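Long-range contacts in esterase (uncultured bacterium FLS12, PDB 4RGY), which hydrolyses esters as a low-temperature-active alkaline esterase, probably with the serine-based mechanism of the alpha/beta-hydrolase superfamily: residues Thr18-Ile23 and Ala75-Ala80; Pro79-Ser84 and Trp96-Glu101; Gly136-Glu141 and Phe192-Arg197; Ala147-Ala152 and Tyr209-Thr214. One frame throughout, in Å; residues are numbered along the deposited sequence.

Contact 1: residues Thr18-Ile23 and Ala75-Ala80; sequences TSMTVI and AVVMPA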
loop_
_atom_site.group_PDB
_atom_site.type_symbol
_atom_site.label_atom_id
_atom_site.label_comp_id
_atom_site.label_asym_id
_atom_site.label_seq_id
_atom_site.Cartn_x
_atom_site.Cartn_y
_atom_site.Cartn_z
ATOM N N THR A 18 -11.374 -0.004 7.406
ATOM C CA THR A 18 -10.458 1.099 7.634
ATOM C C THR A 18 -9.025 0.571 7.600
ATOM O O THR A 18 -8.789 -0.572 7.202
ATOM C CB THR A 18 -10.847 1.835 8.946
ATOM O OG1 THR A 18 -10.051 3.018 9.105
ATOM C CG2 THR A 18 -10.673 0.906 10.138
ATOM N N SER A 19 -8.066 1.412 7.973
ATOM C CA SER A 19 -6.665 1.065 7.812
ATOM C C SER A 19 -5.829 1.515 8.991
ATOM O O SER A 19 -6.196 2.457 9.686
ATOM C CB SER A 19 -6.108 1.726 6.552
ATOM O OG SER A 19 -6.836 1.303 5.418
ATOM N N MET A 20 -4.706 0.842 9.210
ATOM C CA MET A 20 -3.686 1.326 10.136
ATOM C C MET A 20 -2.310 0.962 9.597
ATOM O O MET A 20 -2.168 0.077 8.741
ATOM C CB MET A 20 -3.868 0.725 11.530
ATOM C CG MET A 20 -3.644 -0.774 11.595
ATOM S SD MET A 20 -3.837 -1.336 13.293
ATOM C CE MET A 20 -4.012 -3.098 13.038
ATOM N N THR A 21 -1.285 1.657 10.090
ATOM C CA THR A 21 0.095 1.335 9.761
ATOM C C THR A 21 0.751 0.790 11.013
ATOM O O THR A 21 0.596 1.368 12.087
ATOM C CB THR A 21 0.851 2.598 9.335
ATOM O OG1 THR A 21 0.164 3.206 8.232
ATOM C CG2 THR A 21 2.279 2.274 8.940
ATOM N N VAL A 22 1.461 -0.323 10.883
ATOM C CA VAL A 22 2.148 -0.930 12.018
ATOM C C VAL A 22 3.606 -1.164 11.659
ATOM O O VAL A 22 3.920 -1.639 10.566
ATOM C CB VAL A 22 1.478 -2.268 12.423
ATOM C CG1 VAL A 22 2.312 -3.017 13.447
ATOM C CG2 VAL A 22 0.067 -2.017 12.958
ATOM N N ILE A 23 4.511 -0.824 12.575
ATOM C CA ILE A 23 5.893 -1.249 12.399
ATOM C C ILE A 23 6.298 -2.183 13.531
ATOM O O ILE A 23 5.995 -1.927 14.700
ATOM C CB ILE A 23 6.872 -0.079 12.239
ATOM C CG1 ILE A 23 6.649 0.980 13.296
ATOM C CG2 ILE A 23 6.724 0.554 10.862
ATOM C CD1 ILE A 23 7.616 2.156 13.167
ATOM N N ALA A 75 7.335 -1.930 19.090
ATOM C CA ALA A 75 6.387 -1.890 17.981
ATOM C C ALA A 75 5.630 -0.563 18.019
ATOM O O ALA A 75 5.455 0.034 19.086
ATOM C CB ALA A 75 5.429 -3.055 18.063
ATOM N N VAL A 76 5.195 -0.084 16.856
ATOM C CA VAL A 76 4.407 1.138 16.807
ATOM C C VAL A 76 3.134 0.895 15.996
ATOM O O VAL A 76 3.180 0.354 14.888
ATOM C CB VAL A 76 5.199 2.303 16.183
ATOM C CG1 VAL A 76 4.407 3.594 16.291
ATOM C CG2 VAL A 76 6.543 2.484 16.886
ATOM N N VAL A 77 2.000 1.302 16.561
ATOM C CA VAL A 77 0.703 1.134 15.909
ATOM C C VAL A 77 0.113 2.508 15.649
ATOM O O VAL A 77 -0.093 3.277 16.586
ATOM C CB VAL A 77 -0.269 0.302 16.783
ATOM C CG1 VAL A 77 -1.670 0.257 16.164
ATOM C CG2 VAL A 77 0.270 -1.120 16.980
ATOM N N MET A 78 -0.166 2.804 14.382
ATOM C CA MET A 78 -0.627 4.113 13.943
ATOM C C MET A 78 -1.978 3.962 13.250
ATOM O O MET A 78 -2.055 3.624 12.069
ATOM C CB MET A 78 0.407 4.728 12.993
ATOM C CG MET A 78 1.678 5.169 13.718
ATOM S SD MET A 78 3.164 5.199 12.696
ATOM C CE MET A 78 3.491 3.443 12.476
ATOM N N PRO A 79 -3.057 4.220 13.990
ATOM C CA PRO A 79 -4.395 4.029 13.428
ATOM C C PRO A 79 -5.008 5.326 12.919
ATOM O O PRO A 79 -4.362 6.370 13.018
ATOM C CB PRO A 79 -5.177 3.570 14.629
ATOM C CG PRO A 79 -4.567 4.330 15.783
ATOM C CD PRO A 79 -3.098 4.482 15.441
ATOM N N ALA A 80 -6.212 5.236 12.357
ATOM C CA ALA A 80 -6.933 6.386 11.813
ATOM C C ALA A 80 -8.241 6.588 12.558
ATOM O O ALA A 80 -8.973 5.621 12.808
ATOM C CB ALA A 80 -7.205 6.172 10.335
HETATM O O HOH W 1 -10.066 3.559 11.786
HETATM O O HOH W 2 -7.502 2.672 12.067
#
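Ile23 holds CG1 between its own backbone N and carbonyl carbon (chi1 48°), and from there CG1 presses on Val76, whose CG2 lies beside the backbone N, anti to the carbonyl carbon. The two side chains lie side by side and point the same way. Ile23 CG1 comes to 3.5 Å from Val76 CB, tighter than usual carbon contact, while Ile23 CD1 rests on both CB and CG2 of the valine. On the same face Met78, bent at its last torsion (chi3 -72°), curls its methyl back over the neighbouring strand, so that CE sits 3.9 Å from Thr21 CG2 and also meets Ile23 CG1. Thr21 OG1 turns to other partners, Gln6 and the backbone of His56. These strands, 16-25 and 75-79, run antiparallel at the antiparallel end of the mixed alpha/beta-hydrolase sheet, where 75-79 also pairs in parallel with 45-49. Thr21 with Met78 and Ile23 with Val76 are hydrogen-bonded pairs, and Met78 N reaches Thr21 O at 2.8 Å. On the other face Val22 CG2 meets Val77 CG2 at 4.1 Å. The extended Met20 crosses Val77 obliquely and sets SD 3.9 Å from Val77 CG1, under helix 95-110, whose Leu103 touches Val77. Past Pro79 the strands part and water takes over: one molecule gives a proton to Ser19 O and accepts from Ala80 N at 2.9 Å, and another is hydrogen-bonded to Thr18 OG1, its approach to Ala80 O being so short that this second link is doubtful.

Contact 2: residues Pro79-Ser84 and Trp96-Glu101; sequences PAVHRS and WTFISE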
loop_
_atom_site.group_PDB
_atom_site.type_symbol
_atom_site.label_atom_id
_atom_site.label_comp_id
_atom_site.label_asym_id
_atom_site.label_seq_id
_atom_site.Cartn_x
_atom_site.Cartn_y
_atom_site.Cartn_z
ATOM N N PRO A 79 -3.057 4.220 13.990
ATOM C CA PRO A 79 -4.395 4.029 13.428
ATOM C C PRO A 79 -5.008 5.326 12.919
ATOM O O PRO A 79 -4.362 6.370 13.018
ATOM C CB PRO A 79 -5.177 3.570 14.629
ATOM C CG PRO A 79 -4.567 4.330 15.783
ATOM C CD PRO A 79 -3.098 4.482 15.441
ATOM N N ALA A 80 -6.212 5.236 12.357
ATOM C CA ALA A 80 -6.933 6.386 11.813
ATOM C C ALA A 80 -8.241 6.588 12.558
ATOM O O ALA A 80 -8.973 5.621 12.808
ATOM C CB ALA A 80 -7.205 6.172 10.335
ATOM N N VAL A 81 -8.552 7.836 12.908
ATOM C CA VAL A 81 -9.828 8.133 13.560
ATOM C C VAL A 81 -10.589 9.287 12.918
ATOM O O VAL A 81 -11.505 9.851 13.538
ATOM C CB VAL A 81 -9.671 8.424 15.067
ATOM C CG1 VAL A 81 -9.016 7.235 15.760
ATOM C CG2 VAL A 81 -8.862 9.707 15.289
ATOM N N HIS A 82 -10.209 9.642 11.694
ATOM C CA HIS A 82 -10.889 10.714 10.966
ATOM C C HIS A 82 -10.904 12.005 11.793
ATOM O O HIS A 82 -9.931 12.272 12.499
ATOM C CB HIS A 82 -12.266 10.230 10.516
ATOM C CG HIS A 82 -12.191 8.943 9.760
ATOM N ND1 HIS A 82 -13.029 7.877 10.006
ATOM C CD2 HIS A 82 -11.329 8.530 8.800
ATOM C CE1 HIS A 82 -12.701 6.873 9.213
ATOM N NE2 HIS A 82 -11.671 7.243 8.472
ATOM N N ARG A 83 -11.963 12.809 11.723
ATOM C CA ARG A 83 -11.984 14.082 12.440
ATOM C C ARG A 83 -12.831 13.965 13.709
ATOM O O ARG A 83 -13.725 14.774 13.957
ATOM C CB ARG A 83 -12.490 15.211 11.534
ATOM C CG ARG A 83 -11.599 15.492 10.323
ATOM C CD ARG A 83 -12.225 16.541 9.403
ATOM N NE ARG A 83 -12.470 17.788 10.126
ATOM C CZ ARG A 83 -11.612 18.805 10.177
ATOM N NH1 ARG A 83 -10.458 18.748 9.516
ATOM N NH2 ARG A 83 -11.918 19.892 10.877
ATOM N N SER A 84 -12.523 12.962 14.525
ATOM C CA SER A 84 -13.388 12.585 15.644
ATOM C C SER A 84 -12.930 13.045 17.020
ATOM O O SER A 84 -13.671 12.907 17.987
ATOM C CB SER A 84 -13.472 11.075 15.704
ATOM O OG SER A 84 -12.210 10.530 16.040
ATOM N N TRP A 96 -14.057 6.641 20.249
ATOM C CA TRP A 96 -13.440 6.380 21.553
ATOM C C TRP A 96 -13.478 4.897 21.903
ATOM O O TRP A 96 -12.468 4.331 22.340
ATOM C CB TRP A 96 -14.139 7.169 22.654
ATOM C CG TRP A 96 -13.744 6.722 24.043
ATOM C CD1 TRP A 96 -14.542 6.072 24.946
ATOM C CD2 TRP A 96 -12.474 6.912 24.696
ATOM N NE1 TRP A 96 -13.848 5.842 26.112
ATOM C CE2 TRP A 96 -12.580 6.344 25.987
ATOM C CE3 TRP A 96 -11.252 7.482 24.306
ATOM C CZ2 TRP A 96 -11.521 6.349 26.898
ATOM C CZ3 TRP A 96 -10.203 7.494 25.216
ATOM C CH2 TRP A 96 -10.345 6.926 26.498
ATOM N N THR A 97 -14.624 4.253 21.697
ATOM C CA THR A 97 -14.695 2.825 21.955
ATOM C C THR A 97 -13.750 2.091 20.997
ATOM O O THR A 97 -13.099 1.111 21.366
ATOM C CB THR A 97 -16.144 2.310 21.870
ATOM O OG1 THR A 97 -16.904 2.923 22.921
ATOM C CG2 THR A 97 -16.212 0.797 22.048
ATOM N N PHE A 98 -13.647 2.592 19.769
ATOM C CA PHE A 98 -12.702 2.037 18.815
ATOM C C PHE A 98 -11.263 2.168 19.322
ATOM O O PHE A 98 -10.531 1.173 19.415
ATOM C CB PHE A 98 -12.858 2.746 17.462
ATOM C CG PHE A 98 -11.794 2.384 16.460
ATOM C CD1 PHE A 98 -11.725 1.096 15.926
ATOM C CD2 PHE A 98 -10.868 3.335 16.043
ATOM C CE1 PHE A 98 -10.752 0.761 14.998
ATOM C CE2 PHE A 98 -9.893 3.007 15.109
ATOM C CZ PHE A 98 -9.836 1.718 14.586
ATOM N N ILE A 99 -10.835 3.387 19.642
ATOM C CA ILE A 99 -9.432 3.585 19.985
ATOM C C ILE A 99 -9.053 2.947 21.328
ATOM O O ILE A 99 -7.926 2.477 21.503
ATOM C CB ILE A 99 -9.014 5.081 19.927
ATOM C CG1 ILE A 99 -7.494 5.220 19.816
ATOM C CG2 ILE A 99 -9.552 5.868 21.135
ATOM C CD1 ILE A 99 -6.915 4.733 18.502
ATOM N N SER A 100 -9.996 2.909 22.267
ATOM C CA SER A 100 -9.674 2.457 23.624
ATOM C C SER A 100 -9.905 0.964 23.845
ATOM O O SER A 100 -9.354 0.385 24.785
ATOM C CB SER A 100 -10.474 3.258 24.659
ATOM O OG SER A 100 -11.863 2.969 24.569
ATOM N N GLU A 101 -10.711 0.340 22.988
ATOM C CA GLU A 101 -11.068 -1.065 23.174
ATOM C C GLU A 101 -10.736 -1.926 21.954
ATOM O O GLU A 101 -9.892 -2.826 22.021
ATOM C CB GLU A 101 -12.553 -1.205 23.529
ATOM C CG GLU A 101 -13.010 -0.403 24.751
ATOM C CD GLU A 101 -12.507 -0.982 26.057
ATOM O OE1 GLU A 101 -12.083 -2.157 26.064
ATOM O OE2 GLU A 101 -12.536 -0.262 27.078
#
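Pro79 and Ile99 make the tight end of this contact: Pro79 CG lies 3.6 Å from Ile99 CD1, and the two side chains cross at about a right angle. The first torsion of Ile99 (chi1 -161°) sets CG1 anti to the backbone N, on the side of Pro79. Leu49 of the adjacent strand touches both Pro79 and Ile99, closing the group in the protein interior. Around Val81 the fit is slacker: its CG1 is 4.3 Å from Ile99 CD1 and stands at the edge of the Phe98 ring, near its plane, 4.3 Å from CD2. Separately, Ala80 O approaches Phe98 CE2 obliquely at 3.6 Å. No hydrogen bond joins the two segments; within the loop Ser84 OG donates to Val81 O at 2.7 Å. In the helix, Ser100 OG and Ser100 N reach Trp96 O from opposite faces of its carbonyl plane, the hydroxyl at 2.7 Å, where the helix widens into a pi-type turn at 98-101. His82 and Arg83 lie farther from the helix, on the partly exposed side; His82 meets His82 of the second subunit, and Arg83 NH1 bonds to Gly15 O of that subunit. The side chain of Val81 lies near, without touching, the probable nucleophile elbow formed by Gly124, Ser126 and Gly128. Loop and helix 95-110 form the first part of the beta-alpha-beta crossover from strand 75-79 to the parallel strand 120-125, as in alpha/beta-hydrolases.

Contact 3: residues Gly136-Glu141 and Phe192-Arg197; sequences GMRHPE and FALAER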
loop_
_atom_site.group_PDB
_atom_site.type_symbol
_atom_site.label_atom_id
_atom_site.label_comp_id
_atom_site.label_asym_id
_atom_site.label_seq_id
_atom_site.Cartn_x
_atom_site.Cartn_y
_atom_site.Cartn_z
ATOM N N GLY A 136 -4.624 7.888 28.745
ATOM C CA GLY A 136 -3.808 7.692 29.927
ATOM C C GLY A 136 -4.558 7.997 31.212
ATOM O O GLY A 136 -4.341 7.334 32.232
ATOM N N MET A 137 -5.443 8.987 31.171
ATOM C CA MET A 137 -6.142 9.412 32.380
ATOM C C MET A 137 -7.495 8.724 32.594
ATOM O O MET A 137 -8.008 8.688 33.722
ATOM C CB MET A 137 -6.260 10.939 32.425
ATOM C CG MET A 137 -4.897 11.628 32.521
ATOM S SD MET A 137 -5.034 13.363 32.993
ATOM C CE MET A 137 -5.614 14.088 31.477
ATOM N N ARG A 138 -8.083 8.185 31.528
ATOM C CA ARG A 138 -9.305 7.392 31.657
ATOM C C ARG A 138 -8.958 5.943 31.957
ATOM O O ARG A 138 -9.688 5.255 32.677
ATOM C CB ARG A 138 -10.170 7.481 30.392
ATOM C CG ARG A 138 -10.817 8.840 30.163
ATOM C CD ARG A 138 -12.110 9.008 30.970
ATOM N NE ARG A 138 -13.157 8.130 30.450
ATOM C CZ ARG A 138 -13.957 8.440 29.432
ATOM N NH1 ARG A 138 -13.855 9.629 28.843
ATOM N NH2 ARG A 138 -14.861 7.561 29.007
ATOM N N HIS A 139 -7.840 5.479 31.404
ATOM C CA HIS A 139 -7.413 4.104 31.614
ATOM C C HIS A 139 -5.971 4.009 32.098
ATOM O O HIS A 139 -5.134 3.399 31.440
ATOM C CB HIS A 139 -7.600 3.304 30.327
ATOM C CG HIS A 139 -9.034 3.127 29.939
ATOM N ND1 HIS A 139 -9.906 2.332 30.656
ATOM C CD2 HIS A 139 -9.758 3.654 28.924
ATOM C CE1 HIS A 139 -11.099 2.368 30.089
ATOM N NE2 HIS A 139 -11.035 3.163 29.035
ATOM N N PRO A 140 -5.679 4.590 33.271
ATOM C CA PRO A 140 -4.303 4.578 33.772
ATOM C C PRO A 140 -3.813 3.163 34.059
ATOM O O PRO A 140 -2.606 2.943 34.143
ATOM C CB PRO A 140 -4.402 5.388 35.069
ATOM C CG PRO A 140 -5.806 5.247 35.496
ATOM C CD PRO A 140 -6.608 5.214 34.231
ATOM N N GLU A 141 -4.739 2.219 34.192
ATOM C CA GLU A 141 -4.380 0.828 34.431
ATOM C C GLU A 141 -3.889 0.119 33.161
ATOM O O GLU A 141 -3.359 -0.991 33.239
ATOM C CB GLU A 141 -5.555 0.062 35.051
ATOM C CG GLU A 141 -6.683 -0.316 34.082
ATOM C CD GLU A 141 -7.644 0.831 33.756
ATOM O OE1 GLU A 141 -7.542 1.914 34.379
ATOM O OE2 GLU A 141 -8.523 0.638 32.880
ATOM N N PHE A 192 -8.964 18.623 31.938
ATOM C CA PHE A 192 -8.747 19.333 33.197
ATOM C C PHE A 192 -9.431 18.591 34.343
ATOM O O PHE A 192 -8.851 18.430 35.417
ATOM C CB PHE A 192 -9.233 20.781 33.106
ATOM C CG PHE A 192 -8.370 21.663 32.250
ATOM C CD1 PHE A 192 -8.305 21.478 30.868
ATOM C CD2 PHE A 192 -7.607 22.671 32.824
ATOM C CE1 PHE A 192 -7.496 22.286 30.075
ATOM C CE2 PHE A 192 -6.814 23.491 32.042
ATOM C CZ PHE A 192 -6.754 23.303 30.665
ATOM N N ALA A 193 -10.643 18.103 34.096
ATOM C CA ALA A 193 -11.370 17.310 35.080
ATOM C C ALA A 193 -10.707 15.960 35.305
ATOM O O ALA A 193 -10.589 15.489 36.443
ATOM C CB ALA A 193 -12.830 17.122 34.641
ATOM N N LEU A 194 -10.270 15.318 34.223
ATOM C CA LEU A 194 -9.598 14.036 34.346
ATOM C C LEU A 194 -8.321 14.166 35.181
ATOM O O LEU A 194 -8.008 13.281 35.983
ATOM C CB LEU A 194 -9.296 13.441 32.966
ATOM C CG LEU A 194 -10.530 13.133 32.092
ATOM C CD1 LEU A 194 -10.081 12.546 30.770
ATOM C CD2 LEU A 194 -11.516 12.193 32.774
ATOM N N ALA A 195 -7.595 15.267 34.998
ATOM C CA ALA A 195 -6.392 15.525 35.778
ATOM C C ALA A 195 -6.722 15.649 37.268
ATOM O O ALA A 195 -5.983 15.154 38.110
ATOM C CB ALA A 195 -5.679 16.769 35.265
ATOM N N GLU A 196 -7.842 16.286 37.599
ATOM C CA GLU A 196 -8.276 16.351 38.999
ATOM C C GLU A 196 -8.527 14.963 39.590
ATOM O O GLU A 196 -8.212 14.701 40.754
ATOM C CB GLU A 196 -9.511 17.250 39.166
ATOM C CG GLU A 196 -9.244 18.714 38.844
ATOM C CD GLU A 196 -10.293 19.644 39.408
ATOM O OE1 GLU A 196 -10.574 19.559 40.622
ATOM O OE2 GLU A 196 -10.839 20.456 38.633
ATOM N N ARG A 197 -9.101 14.062 38.795
ATOM C CA ARG A 197 -9.277 12.688 39.255
ATOM C C ARG A 197 -7.927 12.050 39.549
ATOM O O ARG A 197 -7.735 11.426 40.596
ATOM C CB ARG A 197 -9.978 11.828 38.203
ATOM C CG ARG A 197 -11.287 12.367 37.686
ATOM C CD ARG A 197 -11.814 11.380 36.652
ATOM N NE ARG A 197 -13.066 11.816 36.056
ATOM C CZ ARG A 197 -13.812 11.070 35.244
ATOM N NH1 ARG A 197 -13.421 9.848 34.912
ATOM N NH2 ARG A 197 -14.936 11.563 34.754
HETATM O O HOH W 3 -10.675 8.319 35.152
#
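Leu194 packs against both Met137 and Arg138. Its CB lies 4.0 Å from Met137 CB and equally close to Met137 CE, while its two methyls meet the aliphatic part of Arg138, CD2 at 3.7 Å from Arg138 CD and CD1 beside Arg138 CG. Met137 bends at its last torsion (chi3 -75°), bringing CE back to Leu194 CB, and its SD passes 3.8 Å from Ala195 N and close to Ala195 CB. Leu194 CD2 also lies over the centre of the Arg197 guanidinium, 3.5 Å above its plane, so this leucine touches Met137, Arg138 and Arg197 alike. The contact joins the C-terminal end of helix 127-138, the helix after the probable nucleophile elbow of this alpha/beta-hydrolase fold, to helix 191-200. Next outward comes a water in the guanidinium plane of Arg197: it accepts from Arg197 NH1 at 3.2 Å and donates to Met137 O. Arg138 NE and Arg197 NH1 stay 4.8 Å apart; these like charges may be eased by Asp188, which forms a long, weak ion pair with Arg138 and touches Arg197. Where helix 127-138 ends, His139 ND1 donates to Glu141 OE2 at 3.1 Å, nearly in the imidazole plane and on the syn side of the carboxylate. Farther out, His228, Val229 and Leu232 of helix 219-232 back Ala195, and Leu191 and Met198 of helix 191-200 also touch Met137.

Contact 4: residues Ala147-Ala152 and Tyr209-Thr214; sequences ASLSGA and YQCCGT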
loop_
_atom_site.group_PDB
_atom_site.type_symbol
_atom_site.label_atom_id
_atom_site.label_comp_id
_atom_site.label_asym_id
_atom_site.label_seq_id
_atom_site.Cartn_x
_atom_site.Cartn_y
_atom_site.Cartn_z
ATOM N N ALA A 147 1.777 10.618 26.278
ATOM C CA ALA A 147 2.505 11.819 25.886
ATOM C C ALA A 147 1.726 12.651 24.886
ATOM O O ALA A 147 1.188 12.115 23.896
ATOM C CB ALA A 147 3.850 11.439 25.289
ATOM N N SER A 148 1.663 13.957 25.136
ATOM C CA SER A 148 1.025 14.887 24.216
ATOM C C SER A 148 2.021 15.850 23.588
ATOM O O SER A 148 2.805 16.497 24.292
ATOM C CB SER A 148 -0.063 15.679 24.937
ATOM O OG SER A 148 -0.542 16.755 24.136
ATOM N N LEU A 149 1.985 15.947 22.259
ATOM C CA LEU A 149 2.838 16.874 21.517
ATOM C C LEU A 149 1.963 17.936 20.874
ATOM O O LEU A 149 1.116 17.613 20.037
ATOM C CB LEU A 149 3.648 16.140 20.441
ATOM C CG LEU A 149 4.649 15.081 20.906
ATOM C CD1 LEU A 149 3.940 13.760 21.193
ATOM C CD2 LEU A 149 5.723 14.864 19.848
ATOM N N SER A 150 2.135 19.191 21.292
ATOM C CA SER A 150 1.335 20.296 20.765
ATOM C C SER A 150 -0.145 19.949 20.793
ATOM O O SER A 150 -0.853 20.076 19.783
ATOM C CB SER A 150 1.776 20.624 19.338
ATOM O OG SER A 150 3.185 20.759 19.277
ATOM N N GLY A 151 -0.614 19.518 21.960
ATOM C CA GLY A 151 -1.946 18.956 22.067
ATOM C C GLY A 151 -3.061 19.981 22.108
ATOM O O GLY A 151 -2.874 21.108 22.581
ATOM N N ALA A 152 -4.222 19.592 21.591
ATOM C CA ALA A 152 -5.439 20.389 21.736
ATOM C C ALA A 152 -6.056 20.016 23.082
ATOM O O ALA A 152 -7.025 19.262 23.162
ATOM C CB ALA A 152 -6.406 20.090 20.589
ATOM N N TYR A 209 3.706 13.155 29.787
ATOM C CA TYR A 209 4.566 14.069 29.054
ATOM C C TYR A 209 3.708 15.066 28.303
ATOM O O TYR A 209 2.692 14.702 27.698
ATOM C CB TYR A 209 5.469 13.287 28.074
ATOM C CG TYR A 209 6.367 14.139 27.199
ATOM C CD1 TYR A 209 5.869 14.770 26.067
ATOM C CD2 TYR A 209 7.722 14.296 27.493
ATOM C CE1 TYR A 209 6.681 15.554 25.267
ATOM C CE2 TYR A 209 8.547 15.072 26.687
ATOM C CZ TYR A 209 8.018 15.702 25.580
ATOM O OH TYR A 209 8.819 16.487 24.776
ATOM N N GLN A 210 4.144 16.313 28.302
ATOM C CA GLN A 210 3.494 17.361 27.533
ATOM C C GLN A 210 4.533 18.280 26.931
ATOM O O GLN A 210 5.408 18.770 27.646
ATOM C CB GLN A 210 2.581 18.187 28.441
ATOM C CG GLN A 210 1.963 19.396 27.754
ATOM C CD GLN A 210 1.278 20.367 28.713
ATOM O OE1 GLN A 210 1.390 20.254 29.938
ATOM N NE2 GLN A 210 0.566 21.327 28.151
ATOM N N CYS A 211 4.448 18.543 25.626
ATOM C CA CYS A 211 5.276 19.591 25.038
ATOM C C CYS A 211 4.483 20.456 24.071
ATOM O O CYS A 211 3.422 20.057 23.594
ATOM C CB CYS A 211 6.527 19.012 24.355
ATOM S SG CYS A 211 6.229 18.232 22.723
ATOM N N CYS A 212 5.012 21.632 23.764
ATOM C CA CYS A 212 4.405 22.493 22.747
ATOM C C CYS A 212 5.405 23.517 22.231
ATOM O O CYS A 212 6.240 24.021 22.994
ATOM C CB CYS A 212 3.174 23.210 23.317
ATOM S SG CYS A 212 2.150 24.008 22.068
ATOM N N GLY A 213 5.329 23.817 20.934
ATOM C CA GLY A 213 6.106 24.908 20.362
ATOM C C GLY A 213 5.535 26.245 20.811
ATOM O O GLY A 213 4.315 26.417 20.859
ATOM N N THR A 214 6.408 27.202 21.127
ATOM C CA THR A 214 5.959 28.456 21.736
ATOM C C THR A 214 5.196 29.378 20.780
ATOM O O THR A 214 4.569 30.344 21.223
ATOM C CB THR A 214 7.130 29.220 22.417
ATOM O OG1 THR A 214 8.227 29.353 21.506
ATOM C CG2 THR A 214 7.597 28.470 23.665
HETATM O O HOH W 4 0.908 19.089 24.412
HETATM O O HOH W 5 3.964 23.174 18.340
#
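Ala147-Leu149 and Tyr209-Cys211 pair in parallel, their short axes 4° apart, with Ser148 N donating to Tyr209 O at 2.9 Å, Cys211 N to Ser148 O and Ser150 N to Cys211 O at 2.8 Å. On one face Ala147 CB meets Tyr209 CB at 3.7 Å. The tyrosine sets CG anti to its backbone N (chi1 177°); its CD1 is 4.0 Å from Ala147 CB. Ser148 O lies at the edge of that ring; the far hydroxyl bonds to Glu239. Farther along this face Cys211 SG, held between its backbone N and carbonyl carbon, packs 4.0 Å from Leu149 CG. These are neighbouring parallel strands toward the 236-241 side of an alpha/beta-hydrolase sheet, and the loops at their C-terminal ends frame the probable active site: Leu149 is backbone-bonded to Gly124 and Ser126 of the likely nucleophile elbow, and the side chain of Ser150 touches Asp216 of the likely Ser-His-Asp triad. Two waters fill in where the strands separate. One meets Ser148 OG, accepts from Gly151 N and lies 2.8 Å from Cys211 O. The other accepts from both Ser150 OG and Gly213 N, the latter at 3.0 Å, and Ser150 OG also bonds to Trp250 NE1. Across this end Cys212 SG rests 4.0 Å from Ser150 CA.

Contacts 1 and 4 belong to the same mixed sheet, on opposite sides of the chain's centre with their own centres 21 Å apart: one pairs strands 16-25 and 75-79 antiparallel, the other pairs 145-149 and 207-213 in parallel. Contact 2 picks up the chain where contact 1 leaves it, sharing Pro79 and Ala80, and leads into helix 95-110. That helix touches contact 3 through Trp96, which packs on Arg138 and His139. Contacts 3 and 4 interleave along the chain: helix 127-138 precedes strand 145-149, and helix 191-200 precedes strand 207-213. Contact 4 lies by the probable triad and contact 2 near the probable elbow, while contacts 1 and 3 join other parts of the fold.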